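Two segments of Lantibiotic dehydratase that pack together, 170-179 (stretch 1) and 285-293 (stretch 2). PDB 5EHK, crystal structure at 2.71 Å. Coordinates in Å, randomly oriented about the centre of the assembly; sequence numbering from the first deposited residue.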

ATOM      1  N   THR A 170      32.640 -15.393  33.869  1.00 36.67           N
ATOM      2  CA  THR A 170      31.513 -16.327  33.779  1.00 36.01           C
ATOM      3  C   THR A 170      30.343 -15.936  34.689  1.00 32.34           C
ATOM      4  O   THR A 170      30.521 -15.649  35.868  1.00 36.25           O
ATOM      5  CB  THR A 170      31.964 -17.763  34.089  1.00 38.17           C
ATOM      6  OG1 THR A 170      33.056 -18.091  33.230  1.00 36.63           O
ATOM      7  CG2 THR A 170      30.824 -18.772  33.872  1.00 35.00           C
ATOM      8  N   ARG A 171      29.143 -15.933  34.121  1.00 34.19           N
ATOM      9  CA  ARG A 171      27.951 -15.525  34.851  1.00 36.61           C
ATOM     10  C   ARG A 171      26.792 -16.468  34.620  1.00 32.92           C
ATOM     11  O   ARG A 171      26.772 -17.243  33.662  1.00 32.16           O
ATOM     12  CB  ARG A 171      27.541 -14.098  34.483  1.00 31.72           C
ATOM     13  CG  ARG A 171      28.428 -13.030  35.082  1.00 33.98           C
ATOM     14  CD  ARG A 171      28.189 -11.687  34.431  1.00 32.76           C
ATOM     15  NE  ARG A 171      28.865 -10.617  35.159  1.00 42.66           N
ATOM     16  CZ  ARG A 171      28.883  -9.344  34.777  1.00 40.74           C
ATOM     17  NH1 ARG A 171      28.271  -8.985  33.654  1.00 41.50           N
ATOM     18  NH2 ARG A 171      29.516  -8.431  35.510  1.00 33.99           N
ATOM     19  N   ALA A 172      25.837 -16.399  35.532  1.00 32.65           N
ATOM     20  CA  ALA A 172      24.641 -17.208  35.464  1.00 29.32           C
ATOM     21  C   ALA A 172      23.799 -16.749  34.293  1.00 25.82           C
ATOM     22  O   ALA A 172      23.662 -15.559  34.072  1.00 27.96           O
ATOM     23  CB  ALA A 172      23.865 -17.073  36.761  1.00 31.82           C
ATOM     24  N   ASP A 173      23.271 -17.695  33.524  1.00 31.02           N
ATOM     25  CA  ASP A 173      22.321 -17.397  32.454  1.00 27.66           C
ATOM     26  C   ASP A 173      21.032 -16.882  33.077  1.00 33.87           C
ATOM     27  O   ASP A 173      20.543 -17.468  34.045  1.00 36.68           O
ATOM     28  CB  ASP A 173      22.070 -18.654  31.622  1.00 27.13           C
ATOM     29  CG  ASP A 173      20.820 -18.573  30.767  1.00 34.87           C
ATOM     30  OD1 ASP A 173      20.851 -17.920  29.699  1.00 35.29           O
ATOM     31  OD2 ASP A 173      19.820 -19.227  31.126  1.00 36.13           O
ATOM     32  N   MET A 174      20.492 -15.784  32.541  1.00 31.44           N
ATOM     33  CA  MET A 174      19.326 -15.131  33.150  1.00 31.67           C
ATOM     34  C   MET A 174      18.110 -16.041  33.255  1.00 33.39           C
ATOM     35  O   MET A 174      17.406 -16.030  34.262  1.00 30.16           O
ATOM     36  CB  MET A 174      18.955 -13.846  32.417  1.00 25.55           C
ATOM     37  CG  MET A 174      19.815 -12.671  32.788  1.00 26.14           C
ATOM     38  SD  MET A 174      19.563 -12.244  34.526  1.00 24.41           S
ATOM     39  CE  MET A 174      17.806 -11.953  34.536  1.00 33.35           C
ATOM     40  N   GLU A 175      17.867 -16.816  32.207  1.00 34.31           N
ATOM     41  CA  GLU A 175      16.770 -17.754  32.211  1.00 32.47           C
ATOM     42  C   GLU A 175      16.970 -18.739  33.354  1.00 39.07           C
ATOM     43  O   GLU A 175      16.041 -19.033  34.104  1.00 42.47           O
ATOM     44  CB  GLU A 175      16.690 -18.468  30.865  1.00 37.28           C
ATOM     45  CG  GLU A 175      15.335 -19.057  30.577  1.00 44.33           C
ATOM     46  CD  GLU A 175      15.089 -19.258  29.096  1.00 49.34           C
ATOM     47  OE1 GLU A 175      15.688 -18.506  28.301  1.00 50.28           O
ATOM     48  OE2 GLU A 175      14.277 -20.137  28.725  1.00 57.32           O
ATOM     49  N   TRP A 176      18.203 -19.217  33.505  1.00 40.83           N
ATOM     50  CA  TRP A 176      18.559 -20.129  34.592  1.00 38.19           C
ATOM     51  C   TRP A 176      18.362 -19.468  35.961  1.00 33.79           C
ATOM     52  O   TRP A 176      17.672 -20.006  36.824  1.00 33.71           O
ATOM     53  CB  TRP A 176      19.995 -20.665  34.411  1.00 37.98           C
ATOM     54  CG  TRP A 176      20.454 -21.597  35.510  1.00 42.44           C
ATOM     55  CD1 TRP A 176      20.188 -22.935  35.619  1.00 48.23           C
ATOM     56  CD2 TRP A 176      21.239 -21.253  36.659  1.00 36.31           C
ATOM     57  NE1 TRP A 176      20.764 -23.441  36.759  1.00 48.06           N
ATOM     58  CE2 TRP A 176      21.410 -22.427  37.416  1.00 45.57           C
ATOM     59  CE3 TRP A 176      21.815 -20.068  37.117  1.00 35.54           C
ATOM     60  CZ2 TRP A 176      22.133 -22.447  38.605  1.00 49.87           C
ATOM     61  CZ3 TRP A 176      22.526 -20.090  38.296  1.00 42.09           C
ATOM     62  CH2 TRP A 176      22.685 -21.273  39.026  1.00 45.67           C
ATOM     63  N   LEU A 177      18.973 -18.308  36.158  1.00 29.68           N
ATOM     64  CA  LEU A 177      18.876 -17.611  37.435  1.00 34.03           C
ATOM     65  C   LEU A 177      17.438 -17.278  37.820  1.00 39.66           C
ATOM     66  O   LEU A 177      17.075 -17.343  38.993  1.00 41.03           O
ATOM     67  CB  LEU A 177      19.714 -16.335  37.428  1.00 33.13           C
ATOM     68  CG  LEU A 177      19.639 -15.558  38.740  1.00 31.20           C
ATOM     69  CD1 LEU A 177      20.175 -16.413  39.877  1.00 29.10           C
ATOM     70  CD2 LEU A 177      20.403 -14.234  38.632  1.00 30.40           C
ATOM     71  N   LEU A 178      16.619 -16.926  36.835  1.00 39.21           N
ATOM     72  CA  LEU A 178      15.238 -16.567  37.124  1.00 37.85           C
ATOM     73  C   LEU A 178      14.418 -17.744  37.669  1.00 41.42           C
ATOM     74  O   LEU A 178      13.570 -17.552  38.540  1.00 43.16           O
ATOM     75  CB  LEU A 178      14.567 -15.900  35.909  1.00 34.92           C
ATOM     76  CG  LEU A 178      15.009 -14.445  35.680  1.00 27.95           C
ATOM     77  CD1 LEU A 178      14.630 -13.943  34.295  1.00 19.34           C
ATOM     78  CD2 LEU A 178      14.485 -13.512  36.766  1.00 23.99           C
ATOM     79  N   SER A 179      14.689 -18.958  37.192  1.00 41.13           N
ATOM     80  CA  SER A 179      14.051 -20.152  37.768  1.00 45.55           C
ATOM     81  C   SER A 179      14.228 -20.241  39.283  1.00 46.42           C
ATOM     82  O   SER A 179      13.303 -20.622  40.008  1.00 46.26           O
ATOM     83  CB  SER A 179      14.521 -21.442  37.091  1.00 46.13           C
ATOM     84  OG  SER A 179      13.900 -21.593  35.823  1.00 51.05           O
ATOM     85  N   LEU A 285      14.378  -9.133  44.297  1.00 26.28           N
ATOM     86  CA  LEU A 285      15.128 -10.342  44.000  1.00 33.75           C
ATOM     87  C   LEU A 285      15.573 -10.454  42.542  1.00 35.73           C
ATOM     88  O   LEU A 285      16.685 -10.894  42.261  1.00 38.45           O
ATOM     89  CB  LEU A 285      14.343 -11.586  44.424  1.00 34.98           C
ATOM     90  CG  LEU A 285      14.217 -11.749  45.936  1.00 37.85           C
ATOM     91  CD1 LEU A 285      13.371 -12.959  46.265  1.00 41.40           C
ATOM     92  CD2 LEU A 285      15.598 -11.871  46.541  1.00 32.80           C
ATOM     93  N   ARG A 286      14.703 -10.060  41.621  1.00 34.41           N
ATOM     94  CA  ARG A 286      15.011 -10.096  40.193  1.00 30.82           C
ATOM     95  C   ARG A 286      16.082  -9.068  39.836  1.00 28.92           C
ATOM     96  O   ARG A 286      16.085  -7.935  40.345  1.00 24.98           O
ATOM     97  CB  ARG A 286      13.721  -9.909  39.392  1.00 35.85           C
ATOM     98  CG  ARG A 286      12.782 -11.102  39.512  1.00 30.18           C
ATOM     99  CD  ARG A 286      11.499 -10.891  38.761  1.00 32.15           C
ATOM    100  NE  ARG A 286      10.733 -12.127  38.648  1.00 32.56           N
ATOM    101  CZ  ARG A 286       9.462 -12.193  38.259  1.00 44.11           C
ATOM    102  NH1 ARG A 286       8.766 -11.077  38.045  1.00 48.84           N
ATOM    103  NH2 ARG A 286       8.862 -13.375  38.152  1.00 45.13           N
ATOM    104  N   PRO A 287      17.040  -9.491  39.004  1.00 30.30           N
ATOM    105  CA  PRO A 287      18.205  -8.683  38.639  1.00 25.37           C
ATOM    106  C   PRO A 287      17.766  -7.455  37.860  1.00 28.19           C
ATOM    107  O   PRO A 287      17.043  -7.617  36.878  1.00 32.68           O
ATOM    108  CB  PRO A 287      19.016  -9.621  37.741  1.00 23.42           C
ATOM    109  CG  PRO A 287      18.508 -11.009  38.031  1.00 25.84           C
ATOM    110  CD  PRO A 287      17.058 -10.816  38.359  1.00 32.85           C
ATOM    111  N   PRO A 288      18.158  -6.250  38.311  1.00 24.52           N
ATOM    112  CA  PRO A 288      17.769  -4.967  37.700  1.00 25.41           C
ATOM    113  C   PRO A 288      18.281  -4.768  36.272  1.00 25.13           C
ATOM    114  O   PRO A 288      17.775  -3.891  35.571  1.00 25.04           O
ATOM    115  CB  PRO A 288      18.422  -3.921  38.619  1.00 24.86           C
ATOM    116  CG  PRO A 288      19.518  -4.666  39.327  1.00 25.02           C
ATOM    117  CD  PRO A 288      19.018  -6.059  39.488  1.00 21.81           C
ATOM    118  N   LEU A 289      19.251  -5.574  35.854  1.00 24.62           N
ATOM    119  CA  LEU A 289      19.964  -5.355  34.602  1.00 22.83           C
ATOM    120  C   LEU A 289      20.562  -3.947  34.535  1.00 24.27           C
ATOM    121  O   LEU A 289      20.353  -3.202  33.569  1.00 23.39           O
ATOM    122  CB  LEU A 289      19.082  -5.626  33.378  1.00 20.22           C
ATOM    123  CG  LEU A 289      18.325  -6.944  33.369  1.00 21.14           C
ATOM    124  CD1 LEU A 289      17.681  -7.154  32.022  1.00 19.99           C
ATOM    125  CD2 LEU A 289      19.235  -8.096  33.714  1.00 23.02           C
ATOM    126  N   ASP A 290      21.325  -3.587  35.557  1.00 23.73           N
ATOM    127  CA  ASP A 290      21.960  -2.279  35.573  1.00 23.56           C
ATOM    128  C   ASP A 290      23.462  -2.343  35.320  1.00 24.13           C
ATOM    129  O   ASP A 290      24.139  -1.323  35.349  1.00 27.83           O
ATOM    130  CB  ASP A 290      21.701  -1.575  36.895  1.00 21.46           C
ATOM    131  CG  ASP A 290      22.061  -2.431  38.087  1.00 24.37           C
ATOM    132  OD1 ASP A 290      22.671  -3.520  37.922  1.00 25.53           O
ATOM    133  OD2 ASP A 290      21.722  -2.004  39.205  1.00 29.84           O
ATOM    134  N   GLY A 291      23.986  -3.533  35.065  1.00 24.81           N
ATOM    135  CA  GLY A 291      25.407  -3.668  34.790  1.00 30.69           C
ATOM    136  C   GLY A 291      26.174  -4.578  35.736  1.00 31.68           C
ATOM    137  O   GLY A 291      27.215  -5.104  35.362  1.00 34.23           O
ATOM    138  N   ASP A 292      25.655  -4.775  36.943  1.00 34.32           N
ATOM    139  CA  ASP A 292      26.242  -5.713  37.902  1.00 40.46           C
ATOM    140  C   ASP A 292      26.067  -7.158  37.455  1.00 36.45           C
ATOM    141  O   ASP A 292      25.286  -7.443  36.559  1.00 32.84           O
ATOM    142  CB  ASP A 292      25.629  -5.514  39.299  1.00 53.04           C
ATOM    143  CG  ASP A 292      26.380  -6.286  40.412  1.00 66.16           C
ATOM    144  OD1 ASP A 292      27.594  -6.593  40.229  1.00 66.23           O
ATOM    145  OD2 ASP A 292      25.757  -6.549  41.481  1.00 58.13           O
ATOM    146  N   ASP A 293      26.801  -8.058  38.101  1.00 41.67           N
ATOM    147  CA  ASP A 293      26.588  -9.487  37.961  1.00 40.56           C
ATOM    148  C   ASP A 293      25.209  -9.768  38.550  1.00 39.16           C
ATOM    149  O   ASP A 293      24.911  -9.345  39.676  1.00 36.57           O
ATOM    150  CB  ASP A 293      27.694 -10.235  38.728  1.00 38.67           C
ATOM    151  CG  ASP A 293      27.474 -11.750  38.806  1.00 37.23           C
ATOM    152  OD1 ASP A 293      26.882 -12.362  37.885  1.00 34.65           O
ATOM    153  OD2 ASP A 293      27.933 -12.338  39.808  1.00 41.33           O
TER
HETATM  154  O   HOH W   1      30.371 -13.876  37.847  1.00 33.92           O

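Stretch 1 leaves a β-strand, residues 170-172, turns at Asp173 and enters a helix at Met174. Stretch 2 has no regular helix or strand and runs past it in the reverse sense: Arg171 lies nearest Asp293, with CA atoms 6.9 Å apart, Met174 nearest Pro287 at 8.5 Å between CA atoms, and Leu178 nearest Arg286 at 7.2 Å between CA atoms. No direct hydrogen bond joins the two segments. Side chains make most of the contact, with the Arg171 end also lying against the backbone of stretch 2. The contact is charged and polar beside the strand and apolar along the helix, and buries 353 Å² in all.

Thr170 points its side chain away from stretch 2, yet its backbone still takes part. A water donates a hydrogen bond to Thr170 O at 2.7 Å and a weak one from its O to Asp293 OD2 at 3.5 Å, so the link is indirect.

Arg171 points toward stretch 2 and gives up more area to it than any other residue of its stretch. An extended arginine suits this place because it offers both a long aliphatic stem and a flat charged end. The stem passes close to the carboxylate, with Arg171 CG 3.3 Å from Asp293 OD1. The salt bridge between Arg171 NE and Asp293 OD1 is long, at 3.8 Å, and the oxygen lies well out of the guanidinium plane; the attraction is therefore one of charge, with no N-H aimed at the acceptor. One guanidinium face instead lies against the backbone at Asp293 N and Asp292 C. Asp293 has a second task, capping the start of the helix that follows with its side chain. Nearby, Gly291 has phi/psi of 121/-23, where a CB would jam against the preceding carbonyl oxygen, so the backbone itself calls for glycine.

Ala172 contributes little, and Asp173 is beyond reach of stretch 2. Asp173 instead prepares the helix that supplies the apolar contacts: as N-cap, its OD2 accepts from Trp176 N at 2.9 Å, satisfying an amide that the first turn would otherwise leave without a partner.

Met174 opens the apolar half. Its flexible, unbranched side chain, with all three chi angles in the m well, brings CE to 3.7 Å from Pro287 CG and 4.2 Å from Leu289 CD2. Leu289 starts out sideways, but its end comes nearer, so the methionine methyl meets both a ring and a leucine methyl.

Glu175 and Trp176 are out of reach. Leu177, whose N donates to Asp173 O at 2.8 Å, points toward stretch 2, and its CD2 packs 3.8 Å from Pro287 CG, the same ring atom that Met174 approaches. Leu178, by contrast, leaves its backbone sideways, but its end comes closer, placing CD2 4.1 Å from Pro287 CD and 4.0 Å from Arg286 CG, part of that arginine's aliphatic stem. Pro287 is thus the common partner of three helix residues: its compact, rigid ring offers carbon surface to each.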